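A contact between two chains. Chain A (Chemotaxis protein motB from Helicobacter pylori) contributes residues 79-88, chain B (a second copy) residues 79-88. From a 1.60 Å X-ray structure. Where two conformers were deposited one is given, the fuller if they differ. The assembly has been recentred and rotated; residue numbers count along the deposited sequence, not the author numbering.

Chain A 79-88: NPNQLSFSSY
Chain B (79-88) NPNQLSFSSY

Two strands face each other here without a single direct hydrogen bond between them; two waters bridge the gap instead. Water 1 donates to A:Leu83 O (2.8 Å) and B:Phe85 O (2.6 Å), and water 2 donates to B:Leu83 O (2.8 Å) and A:Phe85 O (2.6 Å), so carbonyls that could not bond each other are joined by a shared donor.

The copies run antiparallel, related by a near twofold: A:Asn81 CA lies 6.6 Å from B:Ser87 CA, A:Phe85 CA 7.2 Å from B:Ser84 CA, and A:Ser87 CA 6.6 Å from B:Asn81 CA. In each, a 3-10 turn at 80-82 (phi/psi near -55/-30 at its first two residues), closed by A:Leu83 N to A:Pro80 O and B:Leu83 N to B:Pro80 O, each 3.0 Å, leads into A:Leu83 and B:Leu83, near -115/150, then residues 84-86 with phi -130 to -150.

A:Phe85 and B:Phe85 (chi1 p, near 78°; chi2 near -80°) are the residues most covered. The positively polarised ring edge suits a carbonyl: A:Phe85 CZ lies 3.4 Å from B:Pro80 O, near the ring plane, and 3.3 Å from B:Leu83 O, obliquely. B:Phe85 mirrors this. B:Pro80 adds apolar surface, A:Phe85 CE2 to B:Pro80 CB being 4.3 Å.

At both ends, the CA-to-CB bonds of A:Ser87 and B:Ser87 (chi1 t) point toward the other stretch, their small side chains meeting A:Asn81 and B:Asn81 (chi1 t), whose ends come nearer: A:Asn81 OD1 to B:Ser87 CB is 3.3 Å.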

# COMPACT_ATOMS: atom_id res chain seq x y z
N ASN A 79 2.38 -9.47 -7.03
CA ASN A 79 1.05 -8.95 -7.24
C ASN A 79 0.64 -7.96 -6.15
O ASN A 79 0.67 -8.31 -5.00
CB ASN A 79 0.02 -10.07 -7.26
CG ASN A 79 -1.23 -9.64 -7.96
OD1 ASN A 79 -2.13 -9.03 -7.36
ND2 ASN A 79 -1.30 -9.93 -9.26
N PRO A 80 0.23 -6.73 -6.51
CA PRO A 80 -0.23 -5.80 -5.45
C PRO A 80 -1.30 -6.38 -4.52
O PRO A 80 -1.38 -6.02 -3.34
CB PRO A 80 -0.75 -4.59 -6.25
CG PRO A 80 -0.10 -4.65 -7.54
CD PRO A 80 0.18 -6.10 -7.84
N ASN A 81 -2.15 -7.29 -5.02
CA ASN A 81 -3.19 -7.85 -4.18
C ASN A 81 -2.61 -8.58 -2.97
O ASN A 81 -3.27 -8.62 -1.93
CB ASN A 81 -4.11 -8.80 -4.95
CG ASN A 81 -5.32 -9.20 -4.12
OD1 ASN A 81 -6.05 -8.36 -3.60
ND2 ASN A 81 -5.50 -10.52 -3.93
N GLN A 82 -1.41 -9.13 -3.14
CA GLN A 82 -0.78 -9.84 -2.02
C GLN A 82 -0.05 -8.93 -1.02
O GLN A 82 0.42 -9.38 0.03
CB GLN A 82 0.17 -10.89 -2.56
CG GLN A 82 -0.56 -12.09 -3.05
CD GLN A 82 0.36 -13.01 -3.81
OE1 GLN A 82 0.75 -12.72 -4.95
NE2 GLN A 82 0.73 -14.12 -3.18
N LEU A 83 0.04 -7.65 -1.32
CA LEU A 83 0.89 -6.76 -0.55
C LEU A 83 0.18 -5.68 0.26
O LEU A 83 -0.91 -5.20 -0.10
CB LEU A 83 1.86 -6.08 -1.48
CG LEU A 83 3.05 -6.91 -1.89
CD1 LEU A 83 3.72 -6.28 -3.09
CD2 LEU A 83 4.08 -7.15 -0.78
N SER A 84 0.81 -5.31 1.36
CA SER A 84 0.47 -4.16 2.15
C SER A 84 1.72 -3.66 2.82
O SER A 84 2.73 -4.34 2.82
CB SER A 84 -0.54 -4.51 3.23
OG SER A 84 -0.04 -5.49 4.11
N PHE A 85 1.65 -2.45 3.38
CA PHE A 85 2.79 -1.91 4.13
C PHE A 85 2.30 -1.25 5.43
O PHE A 85 1.15 -0.77 5.52
CB PHE A 85 3.62 -0.96 3.25
CG PHE A 85 3.02 0.41 3.11
CD1 PHE A 85 1.98 0.64 2.22
CD2 PHE A 85 3.48 1.47 3.85
CE1 PHE A 85 1.42 1.91 2.06
CE2 PHE A 85 2.91 2.73 3.70
CZ PHE A 85 1.86 2.95 2.80
N SER A 86 3.20 -1.22 6.42
CA SER A 86 2.89 -0.74 7.74
C SER A 86 4.13 -0.08 8.32
O SER A 86 5.22 -0.52 8.10
CB SER A 86 2.46 -1.92 8.65
OG SER A 86 1.30 -2.57 8.14
N SER A 87 3.91 0.99 9.06
CA SER A 87 4.94 1.71 9.78
C SER A 87 4.91 1.48 11.27
O SER A 87 3.86 1.66 11.90
CB SER A 87 4.72 3.18 9.54
OG SER A 87 5.68 3.93 10.24
N TYR A 88 6.07 1.17 11.85
CA TYR A 88 6.19 0.99 13.29
C TYR A 88 7.11 2.04 13.92
O TYR A 88 7.38 1.98 15.12
CB TYR A 88 6.67 -0.41 13.60
CG TYR A 88 5.60 -1.45 13.34
CD1 TYR A 88 4.79 -1.92 14.37
CD2 TYR A 88 5.40 -1.98 12.08
CE1 TYR A 88 3.79 -2.88 14.14
CE2 TYR A 88 4.39 -2.95 11.84
CZ TYR A 88 3.59 -3.39 12.89
OH TYR A 88 2.61 -4.37 12.69
N ASN B 79 1.52 11.96 2.81
CA ASN B 79 2.48 11.18 3.58
C ASN B 79 2.09 9.68 3.51
O ASN B 79 0.96 9.34 3.83
CB ASN B 79 2.42 11.68 5.02
CG ASN B 79 3.14 13.03 5.23
OD1 ASN B 79 4.03 13.42 4.47
ND2 ASN B 79 2.72 13.75 6.27
N PRO B 80 3.01 8.79 3.05
CA PRO B 80 2.75 7.35 3.07
C PRO B 80 2.30 6.82 4.44
O PRO B 80 1.48 5.90 4.50
CB PRO B 80 4.10 6.77 2.72
CG PRO B 80 4.69 7.76 1.81
CD PRO B 80 4.31 9.07 2.39
N ASN B 81 2.80 7.42 5.52
CA ASN B 81 2.31 7.02 6.84
C ASN B 81 0.79 7.13 7.03
O ASN B 81 0.23 6.37 7.84
CB ASN B 81 3.02 7.78 7.96
CG ASN B 81 2.75 7.19 9.32
OD1 ASN B 81 3.03 6.02 9.54
ND2 ASN B 81 2.18 7.99 10.23
N GLN B 82 0.11 8.02 6.31
CA GLN B 82 -1.30 8.20 6.45
C GLN B 82 -2.10 7.34 5.44
O GLN B 82 -3.33 7.38 5.44
CB GLN B 82 -1.68 9.65 6.26
CG GLN B 82 -1.50 10.51 7.51
CD GLN B 82 -1.73 11.95 7.17
OE1 GLN B 82 -0.95 12.54 6.40
NE2 GLN B 82 -2.83 12.49 7.63
N LEU B 83 -1.40 6.55 4.62
CA LEU B 83 -2.05 5.82 3.54
C LEU B 83 -1.97 4.30 3.63
O LEU B 83 -1.00 3.73 4.16
CB LEU B 83 -1.45 6.23 2.19
CG LEU B 83 -1.93 7.56 1.66
CD1 LEU B 83 -0.97 8.00 0.54
CD2 LEU B 83 -3.38 7.48 1.14
N SER B 84 -2.99 3.64 3.10
CA SER B 84 -3.01 2.21 2.84
C SER B 84 -3.93 2.00 1.65
O SER B 84 -4.68 2.89 1.27
CB SER B 84 -3.51 1.47 4.05
OG SER B 84 -4.83 1.78 4.36
N PHE B 85 -3.85 0.81 1.06
CA PHE B 85 -4.79 0.41 0.00
C PHE B 85 -5.37 -0.97 0.25
O PHE B 85 -4.73 -1.82 0.92
CB PHE B 85 -4.16 0.49 -1.38
CG PHE B 85 -3.22 -0.65 -1.72
CD1 PHE B 85 -1.89 -0.64 -1.27
CD2 PHE B 85 -3.66 -1.75 -2.47
CE1 PHE B 85 -1.01 -1.67 -1.61
CE2 PHE B 85 -2.77 -2.79 -2.78
CZ PHE B 85 -1.46 -2.74 -2.34
N SER B 86 -6.58 -1.18 -0.25
CA SER B 86 -7.28 -2.41 -0.01
C SER B 86 -8.02 -2.81 -1.24
O SER B 86 -8.63 -1.98 -1.90
CB SER B 86 -8.21 -2.31 1.18
OG SER B 86 -7.52 -2.00 2.38
N SER B 87 -7.97 -4.09 -1.55
CA SER B 87 -8.75 -4.63 -2.66
C SER B 87 -10.01 -5.31 -2.18
O SER B 87 -9.95 -6.21 -1.35
CB SER B 87 -7.92 -5.61 -3.48
OG SER B 87 -8.81 -6.16 -4.46
N TYR B 88 -11.16 -4.91 -2.74
CA TYR B 88 -12.43 -5.54 -2.49
C TYR B 88 -12.94 -6.40 -3.68
O TYR B 88 -14.00 -6.98 -3.57
CB TYR B 88 -13.46 -4.47 -2.08
CG TYR B 88 -13.23 -4.00 -0.67
CD1 TYR B 88 -14.02 -4.45 0.36
CD2 TYR B 88 -12.19 -3.16 -0.36
CE1 TYR B 88 -13.80 -4.07 1.66
CE2 TYR B 88 -11.94 -2.77 0.95
CZ TYR B 88 -12.75 -3.23 1.96
OH TYR B 88 -12.57 -2.83 3.28
O HOH W 1 -2.49 -3.17 1.11
O HOH W 2 -0.48 1.02 4.65